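Local coordinates for protein aromatic-ring-hydroxylating dioxygenase beta subunit (Catenulispora acidiphila, PDB 6VW4) that is of unknown function but binds a naphthopyran acetic acid in the pocket of an NTF2-like fold, and may take part in polyketide biosynthesis, at residues F30-F43 with I53-H66. Numbering follows the deposited sequence.
Sequences FEEYADTFTPDGVF and IGREAIVRELNEFH. With SDN ([(3S)-9-hydroxy-1-methyl-10-oxo-4,10-dihydro-3H-benzo[g]isochromen-3-yl]acetic acid), chain C.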
loop_
_atom_site.group_PDB
_atom_site.type_symbol
_atom_site.label_atom_id
_atom_site.label_comp_id
_atom_site.label_asym_id
_atom_site.label_seq_id
_atom_site.Cartn_x
_atom_site.Cartn_y
_atom_site.Cartn_z
ATOM N N PHE A 30 -7.586 21.810 -0.305
ATOM C CA PHE A 30 -8.641 21.390 0.609
ATOM C C PHE A 30 -10.040 21.502 0.001
ATOM O O PHE A 30 -10.956 20.774 0.421
ATOM C CB PHE A 30 -8.579 22.211 1.894
ATOM C CG PHE A 30 -7.311 22.055 2.657
ATOM C CD1 PHE A 30 -6.574 20.889 2.577
ATOM C CD2 PHE A 30 -6.851 23.087 3.464
ATOM C CE1 PHE A 30 -5.398 20.743 3.280
ATOM C CE2 PHE A 30 -5.671 22.961 4.167
ATOM C CZ PHE A 30 -4.938 21.781 4.081
ATOM N N GLU A 31 -10.249 22.407 -0.957
ATOM C CA GLU A 31 -11.584 22.534 -1.548
ATOM C C GLU A 31 -11.860 21.376 -2.492
ATOM O O GLU A 31 -12.935 20.765 -2.445
ATOM C CB GLU A 31 -11.731 23.864 -2.294
ATOM C CG GLU A 31 -11.763 25.093 -1.384
ATOM C CD GLU A 31 -10.361 25.591 -0.990
ATOM O OE1 GLU A 31 -10.258 26.747 -0.508
ATOM O OE2 GLU A 31 -9.367 24.835 -1.150
ATOM N N GLU A 32 -10.879 21.047 -3.337
ATOM C CA GLU A 32 -11.010 19.884 -4.211
ATOM C C GLU A 32 -11.288 18.633 -3.395
ATOM O O GLU A 32 -12.072 17.773 -3.804
ATOM C CB GLU A 32 -9.731 19.659 -5.014
ATOM C CG GLU A 32 -9.464 20.583 -6.138
ATOM C CD GLU A 32 -8.254 20.118 -6.947
ATOM O OE1 GLU A 32 -8.001 18.881 -7.021
ATOM O OE2 GLU A 32 -7.563 20.993 -7.513
ATOM N N TYR A 33 -10.630 18.512 -2.234
ATOM C CA TYR A 33 -10.842 17.352 -1.390
ATOM C C TYR A 33 -12.263 17.335 -0.883
ATOM O O TYR A 33 -12.913 16.285 -0.898
ATOM C CB TYR A 33 -9.847 17.331 -0.229
ATOM C CG TYR A 33 -10.109 16.293 0.857
ATOM C CD1 TYR A 33 -9.714 14.991 0.685
ATOM C CD2 TYR A 33 -10.741 16.625 2.047
ATOM C CE1 TYR A 33 -9.906 14.042 1.651
ATOM C CE2 TYR A 33 -10.961 15.660 3.026
ATOM C CZ TYR A 33 -10.505 14.372 2.815
ATOM O OH TYR A 33 -10.677 13.368 3.729
ATOM N N ALA A 34 -12.764 18.486 -0.426
ATOM C CA ALA A 34 -14.132 18.520 0.091
ATOM C C ALA A 34 -15.149 18.232 -1.006
ATOM O O ALA A 34 -16.207 17.677 -0.725
ATOM C CB ALA A 34 -14.435 19.868 0.757
ATOM N N ASP A 35 -14.837 18.566 -2.253
ATOM C CA ASP A 35 -15.742 18.261 -3.356
ATOM C C ASP A 35 -15.798 16.784 -3.713
ATOM O O ASP A 35 -16.562 16.419 -4.617
ATOM C CB ASP A 35 -15.336 19.022 -4.633
ATOM C CG ASP A 35 -15.641 20.525 -4.551
ATOM O OD1 ASP A 35 -16.397 20.937 -3.639
ATOM O OD2 ASP A 35 -15.110 21.289 -5.380
ATOM N N THR A 36 -14.963 15.933 -3.113
ATOM C CA THR A 36 -15.128 14.497 -3.333
ATOM C C THR A 36 -16.050 13.884 -2.304
ATOM O O THR A 36 -16.343 12.677 -2.369
ATOM C CB THR A 36 -13.779 13.758 -3.314
ATOM O OG1 THR A 36 -13.273 13.721 -1.977
ATOM C CG2 THR A 36 -12.782 14.439 -4.237
ATOM N N PHE A 37 -16.461 14.673 -1.325
ATOM C CA PHE A 37 -17.496 14.265 -0.387
ATOM C C PHE A 37 -18.876 14.686 -0.910
ATOM O O PHE A 37 -18.997 15.585 -1.729
ATOM C CB PHE A 37 -17.254 14.891 0.982
ATOM C CG PHE A 37 -16.166 14.222 1.809
ATOM C CD1 PHE A 37 -14.832 14.365 1.485
ATOM C CD2 PHE A 37 -16.507 13.455 2.916
ATOM C CE1 PHE A 37 -13.858 13.787 2.260
ATOM C CE2 PHE A 37 -15.534 12.877 3.701
ATOM C CZ PHE A 37 -14.214 13.047 3.377
ATOM N N THR A 38 -19.921 14.021 -0.428
ATOM C CA THR A 38 -21.256 14.501 -0.724
ATOM C C THR A 38 -21.479 15.853 -0.048
ATOM O O THR A 38 -20.737 16.221 0.863
ATOM C CB THR A 38 -22.322 13.533 -0.245
ATOM O OG1 THR A 38 -22.199 13.359 1.162
ATOM C CG2 THR A 38 -22.209 12.210 -0.944
ATOM N N PRO A 39 -22.495 16.621 -0.483
ATOM C CA PRO A 39 -22.721 17.959 0.134
ATOM C C PRO A 39 -22.974 17.904 1.629
ATOM O O PRO A 39 -22.616 18.858 2.339
ATOM C CB PRO A 39 -23.942 18.499 -0.625
ATOM C CG PRO A 39 -23.832 17.802 -2.032
ATOM C CD PRO A 39 -23.322 16.407 -1.696
ATOM N N ASP A 40 -23.548 16.795 2.122
ATOM C CA ASP A 40 -23.780 16.542 3.537
ATOM C C ASP A 40 -22.773 15.543 4.127
ATOM O O ASP A 40 -23.081 14.838 5.096
ATOM C CB ASP A 40 -25.222 16.053 3.730
ATOM C CG ASP A 40 -25.538 14.826 2.899
ATOM O OD1 ASP A 40 -24.739 14.542 2.003
ATOM O OD2 ASP A 40 -26.557 14.126 3.151
ATOM N N GLY A 41 -21.564 15.489 3.567
ATOM C CA GLY A 41 -20.610 14.449 3.944
ATOM C C GLY A 41 -20.059 14.630 5.354
ATOM O O GLY A 41 -19.780 15.745 5.808
ATOM N N VAL A 42 -19.944 13.510 6.062
ATOM C CA VAL A 42 -19.401 13.462 7.416
ATOM C C VAL A 42 -17.917 13.073 7.381
ATOM O O VAL A 42 -17.566 12.014 6.863
ATOM C CB VAL A 42 -20.171 12.449 8.282
ATOM C CG1 VAL A 42 -19.615 12.475 9.683
ATOM C CG2 VAL A 42 -21.665 12.726 8.348
ATOM N N PHE A 43 -17.071 13.874 8.022
ATOM C CA PHE A 43 -15.632 13.648 8.149
ATOM C C PHE A 43 -15.234 13.702 9.620
ATOM O O PHE A 43 -15.064 14.789 10.171
ATOM C CB PHE A 43 -14.902 14.713 7.381
ATOM C CG PHE A 43 -13.406 14.534 7.320
ATOM C CD1 PHE A 43 -12.816 13.285 7.494
ATOM C CD2 PHE A 43 -12.587 15.625 7.041
ATOM C CE1 PHE A 43 -11.425 13.126 7.390
ATOM C CE2 PHE A 43 -11.191 15.475 6.950
ATOM C CZ PHE A 43 -10.617 14.223 7.115
ATOM N N ILE A 53 -19.125 18.496 9.079
ATOM C CA ILE A 53 -20.274 18.025 8.310
ATOM C C ILE A 53 -20.584 19.016 7.208
ATOM O O ILE A 53 -20.766 20.211 7.461
ATOM C CB ILE A 53 -21.506 17.791 9.184
ATOM C CG1 ILE A 53 -21.075 17.099 10.485
ATOM C CG2 ILE A 53 -22.517 16.934 8.431
ATOM C CD1 ILE A 53 -22.191 16.437 11.227
ATOM N N GLY A 54 -20.632 18.526 5.988
ATOM C CA GLY A 54 -20.711 19.403 4.855
ATOM C C GLY A 54 -19.353 19.900 4.430
ATOM O O GLY A 54 -18.410 19.977 5.215
ATOM N N ARG A 55 -19.286 20.261 3.144
ATOM C CA ARG A 55 -18.031 20.665 2.527
ATOM C C ARG A 55 -17.417 21.884 3.198
ATOM O O ARG A 55 -16.191 21.948 3.365
ATOM C CB ARG A 55 -18.252 20.923 1.043
ATOM C CG ARG A 55 -18.867 19.726 0.317
ATOM C CD ARG A 55 -18.628 19.808 -1.183
ATOM N NE ARG A 55 -19.125 18.615 -1.886
ATOM C CZ ARG A 55 -19.897 18.634 -2.979
ATOM N NH1 ARG A 55 -20.284 19.786 -3.513
ATOM N NH2 ARG A 55 -20.296 17.498 -3.536
ATOM N N GLU A 56 -18.234 22.871 3.569
ATOM C CA GLU A 56 -17.665 24.083 4.156
ATOM C C GLU A 56 -17.019 23.775 5.505
ATOM O O GLU A 56 -15.948 24.307 5.833
ATOM C CB GLU A 56 -18.744 25.172 4.293
ATOM N N ALA A 57 -17.661 22.922 6.307
ATOM C CA ALA A 57 -17.100 22.575 7.604
ATOM C C ALA A 57 -15.821 21.754 7.432
ATOM O O ALA A 57 -14.863 21.910 8.202
ATOM C CB ALA A 57 -18.139 21.817 8.427
ATOM N N ILE A 58 -15.783 20.904 6.402
ATOM C CA ILE A 58 -14.587 20.135 6.092
ATOM C C ILE A 58 -13.451 21.066 5.724
ATOM O O ILE A 58 -12.342 20.957 6.256
ATOM C CB ILE A 58 -14.875 19.130 4.957
ATOM C CG1 ILE A 58 -15.614 17.924 5.493
ATOM C CG2 ILE A 58 -13.601 18.592 4.284
ATOM C CD1 ILE A 58 -16.249 17.047 4.387
ATOM N N VAL A 59 -13.692 21.975 4.781
ATOM C CA VAL A 59 -12.605 22.869 4.393
ATOM C C VAL A 59 -12.133 23.726 5.565
ATOM O O VAL A 59 -10.932 24.039 5.664
ATOM C CB VAL A 59 -13.003 23.764 3.212
ATOM C CG1 VAL A 59 -11.942 24.893 3.068
ATOM C CG2 VAL A 59 -13.166 22.950 1.949
ATOM N N ARG A 60 -13.052 24.137 6.445
ATOM C CA ARG A 60 -12.655 24.936 7.593
ATOM C C ARG A 60 -11.845 24.109 8.572
ATOM O O ARG A 60 -10.835 24.587 9.108
ATOM C CB ARG A 60 -13.905 25.531 8.258
ATOM C CG ARG A 60 -13.920 25.907 9.763
ATOM C CD ARG A 60 -15.432 26.219 10.196
ATOM N NE ARG A 60 -16.305 26.522 9.034
ATOM C CZ ARG A 60 -17.507 25.978 8.767
ATOM N NH1 ARG A 60 -18.077 25.097 9.579
ATOM N NH2 ARG A 60 -18.157 26.321 7.653
ATOM N N GLU A 61 -12.267 22.869 8.833
ATOM C CA GLU A 61 -11.523 22.076 9.804
ATOM C C GLU A 61 -10.131 21.705 9.307
ATOM O O GLU A 61 -9.251 21.474 10.130
ATOM C CB GLU A 61 -12.277 20.805 10.165
ATOM C CG GLU A 61 -11.631 20.056 11.342
ATOM C CD GLU A 61 -12.655 19.422 12.283
ATOM O OE1 GLU A 61 -13.347 20.178 12.999
ATOM O OE2 GLU A 61 -12.771 18.168 12.324
ATOM N N LEU A 62 -9.904 21.633 7.992
ATOM C CA LEU A 62 -8.559 21.373 7.489
ATOM C C LEU A 62 -7.682 22.616 7.553
ATOM O O LEU A 62 -6.463 22.505 7.738
ATOM C CB LEU A 62 -8.604 20.857 6.052
ATOM C CG LEU A 62 -9.224 19.471 5.878
ATOM C CD1 LEU A 62 -9.451 19.193 4.393
ATOM C CD2 LEU A 62 -8.393 18.381 6.539
ATOM N N ASN A 63 -8.277 23.800 7.388
ATOM C CA ASN A 63 -7.521 25.038 7.564
ATOM C C ASN A 63 -7.141 25.251 9.034
ATOM O O ASN A 63 -6.035 25.715 9.328
ATOM C CB ASN A 63 -8.331 26.223 7.024
ATOM C CG ASN A 63 -8.156 26.424 5.523
ATOM O OD1 ASN A 63 -7.078 26.218 4.970
ATOM N ND2 ASN A 63 -9.218 26.835 4.862
ATOM N N GLU A 64 -8.022 24.880 9.966
ATOM C CA GLU A 64 -7.675 24.911 11.386
ATOM C C GLU A 64 -6.496 23.993 11.691
ATOM O O GLU A 64 -5.496 24.420 12.281
ATOM C CB GLU A 64 -8.869 24.472 12.232
ATOM C CG GLU A 64 -9.811 25.553 12.731
ATOM C CD GLU A 64 -11.026 24.957 13.448
ATOM O OE1 GLU A 64 -12.154 25.030 12.898
ATOM O OE2 GLU A 64 -10.842 24.388 14.549
ATOM N N PHE A 65 -6.633 22.708 11.336
ATOM C CA PHE A 65 -5.629 21.686 11.631
ATOM C C PHE A 65 -4.270 22.058 11.053
ATOM O O PHE A 65 -3.238 21.868 11.708
ATOM C CB PHE A 65 -6.119 20.336 11.073
ATOM C CG PHE A 65 -5.152 19.208 11.225
ATOM C CD1 PHE A 65 -4.121 19.025 10.308
ATOM C CD2 PHE A 65 -5.281 18.319 12.279
ATOM C CE1 PHE A 65 -3.226 17.991 10.452
ATOM C CE2 PHE A 65 -4.393 17.282 12.430
ATOM C CZ PHE A 65 -3.359 17.117 11.512
ATOM N N HIS A 66 -4.250 22.617 9.837
ATOM C CA HIS A 66 -2.985 22.879 9.153
ATOM C C HIS A 66 -2.329 24.226 9.495
ATOM O O HIS A 66 -1.097 24.304 9.504
ATOM C CB HIS A 66 -3.136 22.779 7.622
ATOM C CG HIS A 66 -3.158 21.359 7.112
ATOM N ND1 HIS A 66 -4.157 20.467 7.444
ATOM C CD2 HIS A 66 -2.302 20.674 6.310
ATOM C CE1 HIS A 66 -3.917 19.297 6.874
ATOM N NE2 HIS A 66 -2.798 19.395 6.177
HETATM O O4 SDN C . -8.404 12.516 5.210
HETATM C C11 SDN C . -7.980 11.350 5.848
HETATM C C12 SDN C . -7.269 11.384 7.047
HETATM C C13 SDN C . -6.953 12.758 7.680
HETATM O O5 SDN C . -7.313 13.756 7.149
HETATM C C14 SDN C . -6.181 12.807 8.986
HETATM C C15 SDN C . -5.878 14.177 9.640
HETATM O O3 SDN C . -5.740 14.167 11.077
HETATM C C16 SDN C . -5.907 15.505 8.869
HETATM C C10 SDN C . -8.227 10.124 5.251
HETATM C C9 SDN C . -7.798 8.933 5.858
HETATM C C8 SDN C . -7.103 8.965 7.058
HETATM C C7 SDN C . -6.826 10.190 7.658
HETATM C C6 SDN C . -6.030 10.220 9.003
HETATM C C5 SDN C . -5.747 11.586 9.625
HETATM C C4 SDN C . -5.019 11.642 10.893
HETATM C C3 SDN C . -5.039 12.985 11.605
HETATM C C2 SDN C . -3.562 13.325 11.526
HETATM C C1 SDN C . -2.697 13.326 12.770
HETATM O O2 SDN C . -3.191 12.985 13.870
HETATM O O1 SDN C . -1.489 13.687 12.662
#
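Arg-55, extended from CG to NE, reaches from the first turn of helix 55-66 to the carbonyl of Phe-37. Arg-55 NE and NH2 both donate to Phe-37 O (3.0 and 2.9 Å), which lies in the guanidinium plane. Pro-39 CG rests on one face of that group and the backbone of Asp-35 on the opposite face, while Asp-35 OD1 adds a long salt bridge, 4.0 Å from Arg-55 NE and well out of the plane. Where the helix starts, Gly-54 N donates to Gly-41 O.

At the other end, Leu-62 CB sits over the centre of the Phe-30 ring, 3.8 Å from its centroid. The same ring turns its edge to the face of His-66, a T-shaped pair with planes at 62°. Between these ends Ile-58 fans out its branches: CD1 lies over the face of Phe-37, CG1 meets Phe-43 CB, and CG2 touches Ala-34 CB and the edge of Tyr-33.

A chi1 of 170°, which sets CG of Tyr-33 opposite the backbone N, carries the hydroxyl to the ligand, whose O4 donates to Tyr-33 OH at 2.8 Å; Phe-43 and Phe-65 also line this pocket. Helices packed against a curved sheet around a ligand pocket are characteristic of the NTF2-like, SnoaL-type cone.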